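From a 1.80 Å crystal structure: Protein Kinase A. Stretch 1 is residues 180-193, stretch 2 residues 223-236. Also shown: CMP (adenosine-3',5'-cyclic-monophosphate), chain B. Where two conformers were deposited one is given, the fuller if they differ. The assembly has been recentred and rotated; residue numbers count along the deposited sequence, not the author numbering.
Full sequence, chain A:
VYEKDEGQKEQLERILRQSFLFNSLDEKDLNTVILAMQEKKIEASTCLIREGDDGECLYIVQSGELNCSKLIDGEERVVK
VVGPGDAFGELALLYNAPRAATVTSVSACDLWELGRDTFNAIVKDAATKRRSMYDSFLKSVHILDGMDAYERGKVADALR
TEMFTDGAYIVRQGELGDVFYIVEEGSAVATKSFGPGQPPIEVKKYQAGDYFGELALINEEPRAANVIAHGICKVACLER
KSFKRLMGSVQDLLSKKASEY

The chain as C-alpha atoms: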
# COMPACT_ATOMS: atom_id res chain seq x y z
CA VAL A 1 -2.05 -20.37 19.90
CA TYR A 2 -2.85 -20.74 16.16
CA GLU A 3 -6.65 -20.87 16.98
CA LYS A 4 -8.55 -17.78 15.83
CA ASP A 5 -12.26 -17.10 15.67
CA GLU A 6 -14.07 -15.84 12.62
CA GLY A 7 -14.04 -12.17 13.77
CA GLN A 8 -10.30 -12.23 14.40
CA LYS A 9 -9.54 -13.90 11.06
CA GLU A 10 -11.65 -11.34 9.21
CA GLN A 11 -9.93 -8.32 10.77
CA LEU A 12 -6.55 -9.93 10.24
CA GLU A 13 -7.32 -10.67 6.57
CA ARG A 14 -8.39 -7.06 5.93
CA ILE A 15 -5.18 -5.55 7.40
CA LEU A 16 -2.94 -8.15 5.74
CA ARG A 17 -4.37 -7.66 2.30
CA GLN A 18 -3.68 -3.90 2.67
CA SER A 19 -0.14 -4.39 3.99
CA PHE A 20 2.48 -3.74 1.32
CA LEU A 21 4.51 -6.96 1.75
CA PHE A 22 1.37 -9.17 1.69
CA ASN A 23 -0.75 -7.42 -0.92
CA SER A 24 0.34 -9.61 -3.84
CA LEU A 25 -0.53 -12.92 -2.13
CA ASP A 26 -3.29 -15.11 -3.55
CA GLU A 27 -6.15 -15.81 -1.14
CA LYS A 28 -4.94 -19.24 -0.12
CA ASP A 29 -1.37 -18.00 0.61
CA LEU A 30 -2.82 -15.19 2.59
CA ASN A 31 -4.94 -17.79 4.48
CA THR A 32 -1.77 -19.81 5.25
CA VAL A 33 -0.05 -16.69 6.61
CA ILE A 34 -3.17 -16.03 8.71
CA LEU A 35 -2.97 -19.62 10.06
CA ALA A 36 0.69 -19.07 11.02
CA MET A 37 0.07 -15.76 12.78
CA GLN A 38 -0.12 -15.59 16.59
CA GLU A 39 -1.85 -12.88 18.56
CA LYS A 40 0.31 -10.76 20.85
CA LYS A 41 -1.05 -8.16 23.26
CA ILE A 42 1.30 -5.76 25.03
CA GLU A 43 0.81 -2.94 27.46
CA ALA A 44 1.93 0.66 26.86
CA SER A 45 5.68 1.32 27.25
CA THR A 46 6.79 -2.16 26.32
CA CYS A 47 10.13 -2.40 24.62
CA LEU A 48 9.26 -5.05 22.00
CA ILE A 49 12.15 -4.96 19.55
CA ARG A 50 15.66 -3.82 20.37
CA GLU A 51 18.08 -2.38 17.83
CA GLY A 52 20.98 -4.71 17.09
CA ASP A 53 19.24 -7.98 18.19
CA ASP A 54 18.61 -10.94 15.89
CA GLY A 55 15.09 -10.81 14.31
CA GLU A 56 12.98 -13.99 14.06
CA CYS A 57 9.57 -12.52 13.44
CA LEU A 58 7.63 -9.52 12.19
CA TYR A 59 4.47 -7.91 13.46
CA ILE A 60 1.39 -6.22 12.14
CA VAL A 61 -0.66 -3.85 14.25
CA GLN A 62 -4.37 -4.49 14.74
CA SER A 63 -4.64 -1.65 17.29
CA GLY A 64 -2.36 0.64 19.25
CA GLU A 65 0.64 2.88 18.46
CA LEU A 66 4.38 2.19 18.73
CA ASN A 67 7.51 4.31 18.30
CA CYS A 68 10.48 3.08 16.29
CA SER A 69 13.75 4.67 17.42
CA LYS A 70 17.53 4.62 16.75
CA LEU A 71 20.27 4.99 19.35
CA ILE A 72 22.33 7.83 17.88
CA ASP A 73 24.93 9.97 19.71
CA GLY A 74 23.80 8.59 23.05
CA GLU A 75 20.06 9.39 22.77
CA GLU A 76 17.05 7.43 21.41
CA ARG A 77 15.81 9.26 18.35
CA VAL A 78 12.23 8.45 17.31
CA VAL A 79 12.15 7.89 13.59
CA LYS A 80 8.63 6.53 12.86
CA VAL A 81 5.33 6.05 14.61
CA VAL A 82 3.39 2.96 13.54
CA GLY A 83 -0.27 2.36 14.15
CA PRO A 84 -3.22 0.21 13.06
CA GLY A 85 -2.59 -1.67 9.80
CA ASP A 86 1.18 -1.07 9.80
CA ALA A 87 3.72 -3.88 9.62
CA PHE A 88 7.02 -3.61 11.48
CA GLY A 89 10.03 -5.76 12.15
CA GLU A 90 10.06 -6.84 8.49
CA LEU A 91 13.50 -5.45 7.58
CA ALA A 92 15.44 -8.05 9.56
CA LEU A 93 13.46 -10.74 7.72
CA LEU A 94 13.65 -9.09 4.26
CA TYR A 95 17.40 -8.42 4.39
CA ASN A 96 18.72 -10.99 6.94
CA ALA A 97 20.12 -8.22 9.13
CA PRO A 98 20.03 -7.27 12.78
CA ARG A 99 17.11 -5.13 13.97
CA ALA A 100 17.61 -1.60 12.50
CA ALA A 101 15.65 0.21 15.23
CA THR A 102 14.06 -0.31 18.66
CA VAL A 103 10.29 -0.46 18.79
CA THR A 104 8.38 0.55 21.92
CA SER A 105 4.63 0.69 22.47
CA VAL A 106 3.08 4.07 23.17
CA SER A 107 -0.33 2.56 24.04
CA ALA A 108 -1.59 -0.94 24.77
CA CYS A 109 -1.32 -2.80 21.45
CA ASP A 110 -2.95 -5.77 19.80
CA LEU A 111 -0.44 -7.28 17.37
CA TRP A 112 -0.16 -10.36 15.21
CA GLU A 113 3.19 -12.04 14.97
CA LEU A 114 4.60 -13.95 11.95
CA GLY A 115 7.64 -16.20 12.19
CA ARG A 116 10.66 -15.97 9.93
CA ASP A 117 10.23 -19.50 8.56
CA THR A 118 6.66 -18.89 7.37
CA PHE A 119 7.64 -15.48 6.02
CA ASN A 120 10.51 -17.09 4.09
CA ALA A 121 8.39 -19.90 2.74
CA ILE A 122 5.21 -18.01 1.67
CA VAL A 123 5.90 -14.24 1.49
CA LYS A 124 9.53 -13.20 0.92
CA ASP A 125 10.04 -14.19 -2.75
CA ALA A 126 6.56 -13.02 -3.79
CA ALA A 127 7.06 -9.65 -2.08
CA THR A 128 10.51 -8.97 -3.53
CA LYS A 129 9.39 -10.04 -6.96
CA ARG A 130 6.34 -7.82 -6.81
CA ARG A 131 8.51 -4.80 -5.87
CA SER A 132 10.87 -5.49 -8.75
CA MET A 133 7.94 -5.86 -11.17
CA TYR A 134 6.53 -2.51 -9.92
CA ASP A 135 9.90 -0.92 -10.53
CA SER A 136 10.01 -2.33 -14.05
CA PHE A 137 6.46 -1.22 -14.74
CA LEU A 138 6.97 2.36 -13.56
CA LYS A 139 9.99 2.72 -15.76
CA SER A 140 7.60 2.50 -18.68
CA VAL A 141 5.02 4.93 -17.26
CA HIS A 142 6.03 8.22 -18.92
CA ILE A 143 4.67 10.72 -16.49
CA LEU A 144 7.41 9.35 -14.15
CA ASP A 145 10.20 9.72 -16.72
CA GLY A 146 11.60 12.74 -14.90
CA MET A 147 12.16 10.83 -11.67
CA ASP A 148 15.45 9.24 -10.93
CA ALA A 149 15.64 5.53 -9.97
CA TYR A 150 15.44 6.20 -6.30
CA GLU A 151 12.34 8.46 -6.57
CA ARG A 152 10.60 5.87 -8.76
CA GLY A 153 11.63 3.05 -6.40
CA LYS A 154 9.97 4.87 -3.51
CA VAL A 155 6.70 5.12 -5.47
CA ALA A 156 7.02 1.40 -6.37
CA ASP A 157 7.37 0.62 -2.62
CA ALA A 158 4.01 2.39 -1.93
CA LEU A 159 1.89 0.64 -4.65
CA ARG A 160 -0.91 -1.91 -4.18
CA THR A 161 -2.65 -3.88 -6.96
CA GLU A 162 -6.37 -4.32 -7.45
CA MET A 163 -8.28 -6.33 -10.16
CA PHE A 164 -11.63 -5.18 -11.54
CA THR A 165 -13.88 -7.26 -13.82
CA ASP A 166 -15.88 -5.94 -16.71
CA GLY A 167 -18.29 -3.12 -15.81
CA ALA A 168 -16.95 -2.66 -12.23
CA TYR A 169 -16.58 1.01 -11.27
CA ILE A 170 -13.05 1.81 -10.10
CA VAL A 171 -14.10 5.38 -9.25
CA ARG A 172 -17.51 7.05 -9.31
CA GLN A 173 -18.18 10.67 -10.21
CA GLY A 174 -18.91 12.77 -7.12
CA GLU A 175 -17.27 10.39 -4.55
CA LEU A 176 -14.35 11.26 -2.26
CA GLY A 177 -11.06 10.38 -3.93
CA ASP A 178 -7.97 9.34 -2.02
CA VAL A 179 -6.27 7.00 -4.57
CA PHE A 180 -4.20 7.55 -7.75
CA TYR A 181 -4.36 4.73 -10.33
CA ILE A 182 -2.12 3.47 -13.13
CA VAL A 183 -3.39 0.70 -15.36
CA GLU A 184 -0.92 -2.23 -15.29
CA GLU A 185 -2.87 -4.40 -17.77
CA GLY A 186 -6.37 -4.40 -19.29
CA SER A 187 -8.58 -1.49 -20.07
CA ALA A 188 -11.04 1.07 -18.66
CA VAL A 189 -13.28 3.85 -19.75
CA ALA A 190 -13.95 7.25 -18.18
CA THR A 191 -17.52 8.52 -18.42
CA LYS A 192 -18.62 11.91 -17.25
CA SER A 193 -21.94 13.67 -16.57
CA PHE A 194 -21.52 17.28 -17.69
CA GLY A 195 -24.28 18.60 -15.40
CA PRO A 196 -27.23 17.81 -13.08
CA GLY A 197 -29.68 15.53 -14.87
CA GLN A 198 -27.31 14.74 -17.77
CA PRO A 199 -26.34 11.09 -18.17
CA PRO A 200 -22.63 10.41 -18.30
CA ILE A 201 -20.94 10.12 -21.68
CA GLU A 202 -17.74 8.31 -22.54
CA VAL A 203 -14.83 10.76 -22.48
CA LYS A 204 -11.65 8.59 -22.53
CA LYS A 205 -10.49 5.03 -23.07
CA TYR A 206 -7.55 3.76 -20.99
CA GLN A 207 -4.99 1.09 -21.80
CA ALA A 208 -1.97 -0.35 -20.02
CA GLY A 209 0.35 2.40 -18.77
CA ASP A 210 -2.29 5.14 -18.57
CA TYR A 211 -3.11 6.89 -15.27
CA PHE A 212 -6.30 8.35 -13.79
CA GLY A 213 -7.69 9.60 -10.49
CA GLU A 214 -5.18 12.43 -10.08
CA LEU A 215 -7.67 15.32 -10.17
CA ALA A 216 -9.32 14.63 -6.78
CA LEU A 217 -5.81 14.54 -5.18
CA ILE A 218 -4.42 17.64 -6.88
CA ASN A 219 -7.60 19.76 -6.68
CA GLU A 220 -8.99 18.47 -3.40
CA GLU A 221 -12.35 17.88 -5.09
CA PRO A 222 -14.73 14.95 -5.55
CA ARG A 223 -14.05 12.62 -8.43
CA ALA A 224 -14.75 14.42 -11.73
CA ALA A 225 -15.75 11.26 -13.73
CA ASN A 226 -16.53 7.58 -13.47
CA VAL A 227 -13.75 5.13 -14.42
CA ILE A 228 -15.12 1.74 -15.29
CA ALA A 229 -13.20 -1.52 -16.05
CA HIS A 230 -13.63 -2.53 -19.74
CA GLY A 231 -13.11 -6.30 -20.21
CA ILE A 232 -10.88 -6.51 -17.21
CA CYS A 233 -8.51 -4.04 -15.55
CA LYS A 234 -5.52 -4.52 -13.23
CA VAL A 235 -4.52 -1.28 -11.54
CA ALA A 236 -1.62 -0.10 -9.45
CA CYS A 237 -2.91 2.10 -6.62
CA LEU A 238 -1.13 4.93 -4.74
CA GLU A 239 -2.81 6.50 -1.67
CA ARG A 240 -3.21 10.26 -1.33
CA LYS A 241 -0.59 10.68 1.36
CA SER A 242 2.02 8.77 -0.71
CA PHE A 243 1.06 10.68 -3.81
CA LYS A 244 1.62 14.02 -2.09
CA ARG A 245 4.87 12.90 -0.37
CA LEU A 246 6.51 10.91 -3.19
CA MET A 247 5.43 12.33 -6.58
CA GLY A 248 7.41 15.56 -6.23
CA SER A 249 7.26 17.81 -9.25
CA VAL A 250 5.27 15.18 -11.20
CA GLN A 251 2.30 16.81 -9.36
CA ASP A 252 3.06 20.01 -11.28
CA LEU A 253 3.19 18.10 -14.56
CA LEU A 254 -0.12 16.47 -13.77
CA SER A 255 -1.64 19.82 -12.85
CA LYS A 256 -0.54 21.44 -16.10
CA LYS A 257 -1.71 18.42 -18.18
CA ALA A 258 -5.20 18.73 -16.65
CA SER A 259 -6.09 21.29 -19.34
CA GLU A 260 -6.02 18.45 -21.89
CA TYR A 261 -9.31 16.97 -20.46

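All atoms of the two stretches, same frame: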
# COMPACT_ATOMS: atom_id res chain seq x y z
N PHE A 180 -4.68 7.32 -6.38
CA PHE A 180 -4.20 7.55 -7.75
C PHE A 180 -3.98 6.18 -8.37
O PHE A 180 -3.46 5.31 -7.67
CB PHE A 180 -2.90 8.37 -7.69
CG PHE A 180 -2.19 8.55 -9.02
CD1 PHE A 180 -2.75 9.25 -10.04
CD2 PHE A 180 -0.93 7.98 -9.22
CE1 PHE A 180 -2.08 9.46 -11.23
CE2 PHE A 180 -0.23 8.22 -10.38
CZ PHE A 180 -0.79 8.94 -11.40
N TYR A 181 -4.41 5.99 -9.62
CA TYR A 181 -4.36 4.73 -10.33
C TYR A 181 -3.53 4.76 -11.63
O TYR A 181 -3.47 5.76 -12.34
CB TYR A 181 -5.78 4.30 -10.70
CG TYR A 181 -6.71 4.07 -9.55
CD1 TYR A 181 -6.75 2.86 -8.89
CD2 TYR A 181 -7.56 5.08 -9.11
CE1 TYR A 181 -7.63 2.64 -7.83
CE2 TYR A 181 -8.40 4.90 -8.05
CZ TYR A 181 -8.45 3.69 -7.42
OH TYR A 181 -9.32 3.46 -6.37
N ILE A 182 -2.78 3.70 -11.87
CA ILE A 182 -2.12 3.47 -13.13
C ILE A 182 -2.52 2.06 -13.62
O ILE A 182 -2.49 1.07 -12.85
CB ILE A 182 -0.60 3.55 -13.02
CG1 ILE A 182 -0.15 4.74 -12.13
CG2 ILE A 182 -0.04 3.60 -14.42
CD1 ILE A 182 1.34 4.72 -11.80
N VAL A 183 -2.94 1.94 -14.86
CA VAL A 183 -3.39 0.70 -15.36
C VAL A 183 -2.13 -0.14 -15.64
O VAL A 183 -1.30 0.25 -16.46
CB VAL A 183 -4.17 0.84 -16.70
CG1 VAL A 183 -4.56 -0.50 -17.23
CG2 VAL A 183 -5.44 1.72 -16.54
N GLU A 184 -2.05 -1.28 -15.02
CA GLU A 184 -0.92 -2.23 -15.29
C GLU A 184 -1.19 -3.07 -16.54
O GLU A 184 -0.28 -3.29 -17.35
CB GLU A 184 -0.74 -3.18 -14.10
CG GLU A 184 -0.40 -2.51 -12.79
CD GLU A 184 -0.21 -3.50 -11.62
OE1 GLU A 184 0.59 -4.47 -11.83
OE2 GLU A 184 -0.82 -3.27 -10.52
N GLU A 185 -2.40 -3.60 -16.64
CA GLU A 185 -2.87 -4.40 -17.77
C GLU A 185 -4.39 -4.25 -17.86
O GLU A 185 -5.05 -3.96 -16.86
CB GLU A 185 -2.55 -5.89 -17.58
CG GLU A 185 -1.09 -6.28 -17.48
CD GLU A 185 -0.92 -7.81 -17.59
OE1 GLU A 185 -0.90 -8.33 -18.73
OE2 GLU A 185 -0.81 -8.46 -16.56
N GLY A 186 -4.94 -4.55 -19.04
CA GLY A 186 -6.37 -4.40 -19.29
C GLY A 186 -6.76 -3.01 -19.71
O GLY A 186 -5.97 -2.26 -20.24
N SER A 187 -8.01 -2.65 -19.46
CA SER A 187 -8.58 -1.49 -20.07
C SER A 187 -9.68 -0.91 -19.19
O SER A 187 -10.29 -1.63 -18.40
CB SER A 187 -9.16 -1.88 -21.44
OG SER A 187 -9.62 -0.77 -22.18
N ALA A 188 -9.95 0.35 -19.39
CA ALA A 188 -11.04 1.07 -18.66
C ALA A 188 -11.52 2.17 -19.49
O ALA A 188 -10.87 2.58 -20.47
CB ALA A 188 -10.56 1.60 -17.30
N VAL A 189 -12.71 2.69 -19.14
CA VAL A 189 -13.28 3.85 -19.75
C VAL A 189 -13.69 4.88 -18.68
O VAL A 189 -14.15 4.51 -17.62
CB VAL A 189 -14.50 3.51 -20.64
CG1 VAL A 189 -14.01 2.60 -21.79
CG2 VAL A 189 -15.59 2.82 -19.84
N ALA A 190 -13.45 6.13 -18.99
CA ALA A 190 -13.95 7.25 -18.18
C ALA A 190 -15.24 7.73 -18.81
O ALA A 190 -15.28 8.01 -20.04
CB ALA A 190 -12.95 8.37 -18.18
N THR A 191 -16.25 7.91 -17.97
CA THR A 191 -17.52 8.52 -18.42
C THR A 191 -17.80 9.66 -17.47
O THR A 191 -17.50 9.56 -16.26
CB THR A 191 -18.67 7.50 -18.45
OG1 THR A 191 -19.10 7.13 -17.13
CG2 THR A 191 -18.27 6.24 -19.15
N LYS A 192 -18.42 10.72 -17.99
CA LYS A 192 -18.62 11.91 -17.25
C LYS A 192 -19.98 12.52 -17.56
O LYS A 192 -20.27 12.73 -18.74
CB LYS A 192 -17.54 12.92 -17.62
CG LYS A 192 -17.60 14.26 -16.91
CD LYS A 192 -16.31 15.07 -17.14
CE LYS A 192 -16.29 16.33 -16.31
NZ LYS A 192 -15.48 17.38 -16.97
N SER A 193 -20.72 12.82 -16.49
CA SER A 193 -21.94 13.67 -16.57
C SER A 193 -21.49 15.12 -16.55
O SER A 193 -20.80 15.57 -15.61
CB SER A 193 -22.90 13.39 -15.42
OG SER A 193 -23.80 14.49 -15.24
N ARG A 223 -14.36 13.21 -7.12
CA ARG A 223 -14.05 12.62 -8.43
C ARG A 223 -14.84 13.31 -9.54
O ARG A 223 -16.09 13.49 -9.40
CB ARG A 223 -14.44 11.14 -8.42
CG ARG A 223 -13.67 10.21 -7.49
CD ARG A 223 -12.14 10.25 -7.76
NE ARG A 223 -11.49 9.16 -7.04
CZ ARG A 223 -10.17 8.98 -7.01
NH1 ARG A 223 -9.37 9.82 -7.65
NH2 ARG A 223 -9.67 7.96 -6.32
N ALA A 224 -14.17 13.68 -10.60
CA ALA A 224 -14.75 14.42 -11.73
C ALA A 224 -15.40 13.53 -12.85
O ALA A 224 -16.06 14.06 -13.78
CB ALA A 224 -13.74 15.39 -12.32
N ALA A 225 -15.24 12.22 -12.74
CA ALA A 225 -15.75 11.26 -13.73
C ALA A 225 -15.81 9.88 -13.10
O ALA A 225 -15.22 9.65 -12.03
CB ALA A 225 -14.84 11.27 -14.96
N ASN A 226 -16.57 8.99 -13.73
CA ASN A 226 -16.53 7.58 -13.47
C ASN A 226 -15.36 7.00 -14.23
O ASN A 226 -15.08 7.47 -15.34
CB ASN A 226 -17.78 6.87 -13.95
CG ASN A 226 -19.02 7.50 -13.37
OD1 ASN A 226 -19.20 7.47 -12.14
ND2 ASN A 226 -19.86 8.12 -14.23
N VAL A 227 -14.71 6.01 -13.65
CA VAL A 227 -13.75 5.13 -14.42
C VAL A 227 -14.19 3.70 -14.21
O VAL A 227 -14.27 3.21 -13.06
CB VAL A 227 -12.26 5.38 -14.11
CG1 VAL A 227 -11.39 4.47 -15.01
CG2 VAL A 227 -11.90 6.86 -14.26
N ILE A 228 -14.51 3.02 -15.33
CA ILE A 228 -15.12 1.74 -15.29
C ILE A 228 -14.23 0.68 -16.01
O ILE A 228 -13.78 0.94 -17.10
CB ILE A 228 -16.49 1.79 -16.04
CG1 ILE A 228 -17.43 2.87 -15.43
CG2 ILE A 228 -17.14 0.42 -15.99
CD1 ILE A 228 -18.54 3.28 -16.37
N ALA A 229 -14.04 -0.47 -15.41
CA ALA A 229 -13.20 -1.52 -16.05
C ALA A 229 -13.92 -2.00 -17.34
O ALA A 229 -15.15 -2.16 -17.36
CB ALA A 229 -13.00 -2.67 -15.13
N HIS A 230 -13.14 -2.18 -18.39
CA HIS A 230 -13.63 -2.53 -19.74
C HIS A 230 -12.94 -3.85 -20.10
O HIS A 230 -11.77 -3.85 -20.40
CB HIS A 230 -13.24 -1.42 -20.70
CG HIS A 230 -13.66 -1.68 -22.11
ND1 HIS A 230 -14.99 -1.77 -22.47
CD2 HIS A 230 -12.94 -1.82 -23.25
CE1 HIS A 230 -15.06 -2.00 -23.78
NE2 HIS A 230 -13.84 -2.04 -24.27
N GLY A 231 -13.68 -4.95 -20.09
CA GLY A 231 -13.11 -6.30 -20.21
C GLY A 231 -12.60 -6.82 -18.89
O GLY A 231 -13.19 -7.69 -18.27
N ILE A 232 -11.48 -6.25 -18.47
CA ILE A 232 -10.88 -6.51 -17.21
C ILE A 232 -9.79 -5.43 -17.02
O ILE A 232 -9.27 -4.89 -17.98
CB ILE A 232 -10.32 -7.94 -17.14
CG1 ILE A 232 -9.81 -8.24 -15.73
CG2 ILE A 232 -9.19 -8.19 -18.15
CD1 ILE A 232 -9.57 -9.70 -15.42
N CYS A 233 -9.49 -5.06 -15.78
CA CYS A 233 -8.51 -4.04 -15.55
C CYS A 233 -7.75 -4.34 -14.28
O CYS A 233 -8.36 -4.52 -13.21
CB CYS A 233 -9.20 -2.68 -15.42
SG CYS A 233 -8.05 -1.30 -15.48
N LYS A 234 -6.44 -4.35 -14.38
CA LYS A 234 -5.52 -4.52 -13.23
C LYS A 234 -4.83 -3.20 -13.00
O LYS A 234 -4.15 -2.72 -13.92
CB LYS A 234 -4.48 -5.60 -13.53
CG LYS A 234 -3.54 -5.86 -12.37
CD LYS A 234 -2.32 -6.67 -12.80
CE LYS A 234 -2.64 -8.08 -13.09
NZ LYS A 234 -1.36 -8.74 -13.55
N VAL A 235 -5.01 -2.60 -11.82
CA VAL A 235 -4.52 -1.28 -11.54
C VAL A 235 -3.55 -1.30 -10.37
O VAL A 235 -3.71 -2.05 -9.39
CB VAL A 235 -5.61 -0.21 -11.21
CG1 VAL A 235 -6.29 0.25 -12.47
CG2 VAL A 235 -6.59 -0.71 -10.17
N ALA A 236 -2.50 -0.52 -10.54
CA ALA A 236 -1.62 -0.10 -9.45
C ALA A 236 -2.26 1.10 -8.78
O ALA A 236 -2.73 2.06 -9.48
CB ALA A 236 -0.24 0.23 -9.98
P CMP B . -10.50 12.20 -10.72
O1P CMP B . -9.71 12.00 -9.50
O2P CMP B . -11.43 13.42 -10.79
O5' CMP B . -11.38 10.87 -10.94
C5' CMP B . -12.03 10.72 -12.21
C4' CMP B . -10.89 10.69 -13.23
O4' CMP B . -11.28 10.58 -14.60
C3' CMP B . -10.16 12.02 -13.24
O3' CMP B . -9.48 12.18 -11.98
C2' CMP B . -9.29 11.91 -14.46
O2' CMP B . -8.10 11.11 -14.22
C1' CMP B . -10.19 11.06 -15.35
N9 CMP B . -10.72 11.79 -16.46
C8 CMP B . -10.73 11.30 -17.72
N7 CMP B . -11.35 12.20 -18.57
C5 CMP B . -11.78 13.24 -17.83
C6 CMP B . -12.49 14.53 -18.08
N6 CMP B . -12.91 14.88 -19.33
N1 CMP B . -12.69 15.30 -17.00
C2 CMP B . -12.34 15.01 -15.72
N3 CMP B . -11.67 13.84 -15.44
C4 CMP B . -11.36 12.97 -16.43
O HOH W 1 -10.72 5.50 -5.20

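The two stretches meet as antiparallel strands, and the first rule of the contact is that the backbone pays its own polar debts. At one end, Ile-182 and Ala-236 form a closed pair: Ile-182 N donates to Ala-236 O at 2.9 Å, and Ala-236 N returns the bond to Ile-182 O at 2.8 Å. The same reciprocity joins Val-189 to Ile-228, with Val-189 N to Ile-228 O at 2.9 Å and Ile-228 N to Val-189 O at 2.8 Å, and joins Thr-191 to Asn-226, with Thr-191 N to Asn-226 O at 2.9 Å and Asn-226 N to Thr-191 O at 2.8 Å.

Between these regular pairs the chains turn corners, and the register slips twice without losing its bonding. At the first bulge Lys-234 O takes two donors, Glu-184 N at 2.8 Å and, weakly, Glu-185 N at 3.4 Å, so one carbonyl serves the extra residue. Lys-234 N answers to Glu-185 O at 2.9 Å. At the second bulge Ser-187 divides its bonds between two partners: its N donates to Ile-232 O at 3.0 Å, while its O accepts from His-230 N at 2.9 Å. Gly-186 sits between the bulges with phi 85° and psi -155°; an ideal CB there would lie 2.1 Å from Ile-232 O and would also jam against the preceding carbonyl. Its bare CA instead approaches Ile-232 O at 3.2 Å, a CA-H...O contact.

Side chains add polar pairs where they share a face. Lys-234 NZ reaches Glu-185 OE2 at 3.1 Å in a salt bridge, and Asn-226 ND2 donates to Thr-191 OG1 at 3.2 Å, beside their paired backbones. Proximity alone is not satisfaction: Glu-184 OE2 lies 3.2 Å from Ala-236 N, but the angle is poor, that N is already spent on Ile-182 O, and the carboxylate finds its bonds elsewhere in the structure.

Apolar contacts fill in around this network. Ala-188 CB packs 3.8 Å from Val-227 CG1, and Val-183 CG1 lies 4.0 Å from Cys-233 SG.

Near the ligand, donors turn to cyclic AMP. Ala-224 N bonds CMP O2P at 2.8 Å and Arg-223 NH1 bonds CMP O1P at 2.9 Å, so backbone and guanidinium each serve a phosphate oxygen. Arg-223 NH2 meets the edge of the Tyr-181 ring, 3.7 Å from Tyr-181 CE2, and donates to a water at 2.9 Å; that water also hydrogen-bonds Tyr-181 OH at 2.7 Å. Lys-192 NZ offers CMP N1 a weak bond at 3.5 Å.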